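Long-range contact in transcriptional regulator (Enterococcus faecalis, PDB 3QFI), which probably acts at the bacterial cell envelope, as a member of the LytR-CpsA-Psr family of proteins: residues D119-I124 against E178-K183. Residues are numbered along the deposited sequence; the frame is centred on the assembly and turned at random.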
ATOM      1  N   ASP A 119       4.205  18.925   1.008  1.00 21.60           N
ATOM      2  CA  ASP A 119       4.679  20.284   1.279  1.00 17.49           C
ATOM      3  C   ASP A 119       4.895  20.562   2.763  1.00 17.47           C
ATOM      4  O   ASP A 119       5.751  21.358   3.130  1.00 22.97           O
ATOM      5  CB  ASP A 119       3.708  21.315   0.711  1.00 25.46           C
ATOM      6  CG  ASP A 119       3.657  21.282  -0.799  1.00 36.24           C
ATOM      7  OD1 ASP A 119       4.725  21.067  -1.416  1.00 40.42           O
ATOM      8  OD2 ASP A 119       2.561  21.474  -1.371  1.00 42.09           O
ATOM      9  N   ALA A 120       4.118  19.896   3.609  1.00 17.70           N
ATOM     10  CA  ALA A 120       4.221  20.067   5.049  1.00 15.10           C
ATOM     11  C   ALA A 120       5.517  19.471   5.581  1.00 20.26           C
ATOM     12  O   ALA A 120       5.939  19.784   6.701  1.00 25.28           O
ATOM     13  CB  ALA A 120       3.032  19.408   5.736  1.00  5.24           C
ATOM     14  N   VAL A 121       6.131  18.590   4.798  1.00 18.90           N
ATOM     15  CA  VAL A 121       7.382  17.970   5.212  1.00 27.04           C
ATOM     16  C   VAL A 121       8.578  18.603   4.502  1.00 35.27           C
ATOM     17  O   VAL A 121       9.713  18.182   4.709  1.00 43.58           O
ATOM     18  CB  VAL A 121       7.393  16.436   4.936  1.00 27.75           C
ATOM     19  CG1 VAL A 121       6.274  15.755   5.718  1.00 15.15           C
ATOM     20  CG2 VAL A 121       7.250  16.163   3.443  1.00 22.73           C
ATOM     21  N   GLY A 122       8.326  19.603   3.661  1.00 33.28           N
ATOM     22  CA  GLY A 122       9.414  20.267   2.972  1.00 25.43           C
ATOM     23  C   GLY A 122       9.826  19.599   1.684  1.00 28.61           C
ATOM     24  O   GLY A 122      10.905  19.870   1.153  1.00 29.08           O
ATOM     25  N   GLY A 123       8.965  18.721   1.181  1.00 31.03           N
ATOM     26  CA  GLY A 123       9.250  18.035  -0.067  1.00 25.55           C
ATOM     27  C   GLY A 123      10.064  16.769   0.112  1.00 24.10           C
ATOM     28  O   GLY A 123      10.490  16.438   1.218  1.00 21.84           O
ATOM     29  N   ILE A 124      10.293  16.059  -0.986  1.00 22.00           N
ATOM     30  CA  ILE A 124      11.053  14.824  -0.927  1.00 22.92           C
ATOM     31  C   ILE A 124      11.872  14.621  -2.183  1.00 20.56           C
ATOM     32  O   ILE A 124      11.458  15.011  -3.272  1.00 19.19           O
ATOM     33  CB  ILE A 124      10.122  13.605  -0.762  1.00 26.77           C
ATOM     34  CG1 ILE A 124       9.166  13.517  -1.952  1.00 19.15           C
ATOM     35  CG2 ILE A 124       9.340  13.719   0.546  1.00 38.01           C
ATOM     36  CD1 ILE A 124       8.249  12.309  -1.912  1.00 25.66           C
ATOM     37  N   GLU A 178       7.762   5.948   0.859  1.00 19.22           N
ATOM     38  CA  GLU A 178       8.956   5.586   1.617  1.00 22.12           C
ATOM     39  C   GLU A 178       9.716   6.840   2.038  1.00 30.43           C
ATOM     40  O   GLU A 178      10.197   6.946   3.173  1.00 25.83           O
ATOM     41  CB  GLU A 178       9.874   4.709   0.784  1.00 26.67           C
ATOM     42  CG  GLU A 178      11.048   4.164   1.567  1.00 25.71           C
ATOM     43  CD  GLU A 178      12.114   3.587   0.660  1.00 35.48           C
ATOM     44  OE1 GLU A 178      11.759   2.872  -0.312  1.00 26.12           O
ATOM     45  OE2 GLU A 178      13.310   3.849   0.928  1.00 25.54           O
ATOM     46  N   LYS A 179       9.823   7.786   1.111  1.00 23.81           N
ATOM     47  CA  LYS A 179      10.515   9.033   1.379  1.00 13.39           C
ATOM     48  C   LYS A 179       9.741   9.867   2.387  1.00 15.49           C
ATOM     49  O   LYS A 179      10.334  10.499   3.257  1.00  8.91           O
ATOM     50  CB  LYS A 179      10.711   9.807   0.078  1.00 14.95           C
ATOM     51  CG  LYS A 179      11.653   9.126  -0.895  1.00 20.72           C
ATOM     52  CD  LYS A 179      12.962   8.749  -0.212  1.00 29.71           C
ATOM     53  CE  LYS A 179      14.004   8.228  -1.200  1.00 29.75           C
ATOM     54  NZ  LYS A 179      13.489   7.139  -2.071  1.00 34.41           N
ATOM     55  N   ILE A 180       8.417   9.858   2.270  1.00 15.77           N
ATOM     56  CA  ILE A 180       7.571  10.609   3.186  1.00 20.62           C
ATOM     57  C   ILE A 180       7.792  10.082   4.601  1.00 22.52           C
ATOM     58  O   ILE A 180       8.278  10.794   5.481  1.00 25.60           O
ATOM     59  CB  ILE A 180       6.069  10.466   2.819  1.00 22.67           C
ATOM     60  CG1 ILE A 180       5.797  11.123   1.471  1.00 19.13           C
ATOM     61  CG2 ILE A 180       5.196  11.146   3.876  1.00 26.81           C
ATOM     62  CD1 ILE A 180       6.048  12.614   1.466  1.00 24.57           C
ATOM     63  N   VAL A 181       7.434   8.826   4.805  1.00 20.24           N
ATOM     64  CA  VAL A 181       7.588   8.189   6.093  1.00 26.04           C
ATOM     65  C   VAL A 181       8.962   8.427   6.671  1.00 29.43           C
ATOM     66  O   VAL A 181       9.109   8.708   7.865  1.00 33.76           O
ATOM     67  CB  VAL A 181       7.377   6.692   5.969  1.00 26.93           C
ATOM     68  CG1 VAL A 181       7.765   6.004   7.268  1.00 21.59           C
ATOM     69  CG2 VAL A 181       5.920   6.419   5.620  1.00 19.25           C
ATOM     70  N   ARG A 182       9.970   8.309   5.816  1.00 32.27           N
ATOM     71  CA  ARG A 182      11.348   8.498   6.239  1.00 25.02           C
ATOM     72  C   ARG A 182      11.529   9.899   6.827  1.00 27.75           C
ATOM     73  O   ARG A 182      12.153  10.065   7.870  1.00 26.33           O
ATOM     74  CB  ARG A 182      12.273   8.301   5.043  1.00 32.98           C
ATOM     75  CG  ARG A 182      13.683   7.923   5.415  1.00 40.99           C
ATOM     76  CD  ARG A 182      13.904   6.422   5.329  1.00 49.12           C
ATOM     77  NE  ARG A 182      15.156   6.036   5.978  1.00 51.47           N
ATOM     78  CZ  ARG A 182      15.687   4.819   5.924  1.00 51.73           C
ATOM     79  NH1 ARG A 182      16.830   4.570   6.558  1.00 56.33           N
ATOM     80  NH2 ARG A 182      15.083   3.859   5.231  1.00 45.19           N
ATOM     81  N   LYS A 183      10.964  10.894   6.148  1.00 28.04           N
ATOM     82  CA  LYS A 183      11.038  12.291   6.568  1.00 21.64           C
ATOM     83  C   LYS A 183      10.196  12.531   7.822  1.00 27.91           C
ATOM     84  O   LYS A 183      10.678  13.096   8.807  1.00 31.61           O
ATOM     85  CB  LYS A 183      10.530  13.188   5.443  1.00 18.40           C
ATOM     86  CG  LYS A 183      10.820  14.668   5.614  1.00 26.96           C
ATOM     87  CD  LYS A 183      12.284  14.972   5.355  1.00 34.97           C
ATOM     88  CE  LYS A 183      12.739  14.402   4.019  1.00 35.80           C
ATOM     89  NZ  LYS A 183      11.899  14.890   2.898  1.00 33.42           N
TER
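Apolar packing carries most of the join between the turn that ends helix 111-120 and one face of helix 166-184. I180 supplies the central methyl: its first bond does not aim at the turn, yet with CG1 beside the backbone N (chi1 -66°) and a second bend at chi2, CD1 comes over to it. CD1 of I180 rests 3.6 Å from CG2 of I124 and, more loosely, 4.2 Å from CG2 of V121. I124 crosses the helix side chains obliquely. Its CG1 sits in the crowded position between N and the carbonyl carbon; this chi1 of 60° sets CG2 against CD1 of I180, and the extended chi2 (177°) carries CD1 to the same methyl. CB of I124 meets CB of K179 at 3.9 Å. Branching lets one residue touch several neighbours: I180 also meets L117 and I118, and I124 meets V176.

The two lysines differ. K179 contributes hydrocarbon only, lending its CB before bends at chi2 and chi4 take the amine away from the turn. K183 adds both hydrocarbon and its amine: CG, anti to the backbone N, lies 3.9 Å from CB of V121, and three successive bends then curl the chain until NZ of K183 lies 2.7 Å from the carbonyl O of G123.

The backbone shapes the rest. G122, with positive phi, closes helix 111-120 in a Schellman motif, its N bonded to O of D119; both it and G123 adopt angles at which a side chain would clash with the preceding carbonyl. That reversal brings V121 and I124 to the same helix face and starts strand 124-128, where I124 pairs with L147. The contact thus joins a helix-to-strand turn to a helix through buried aliphatic groups, while the charge of K183 would probably be stabilised by the carbonyl dipole of G123.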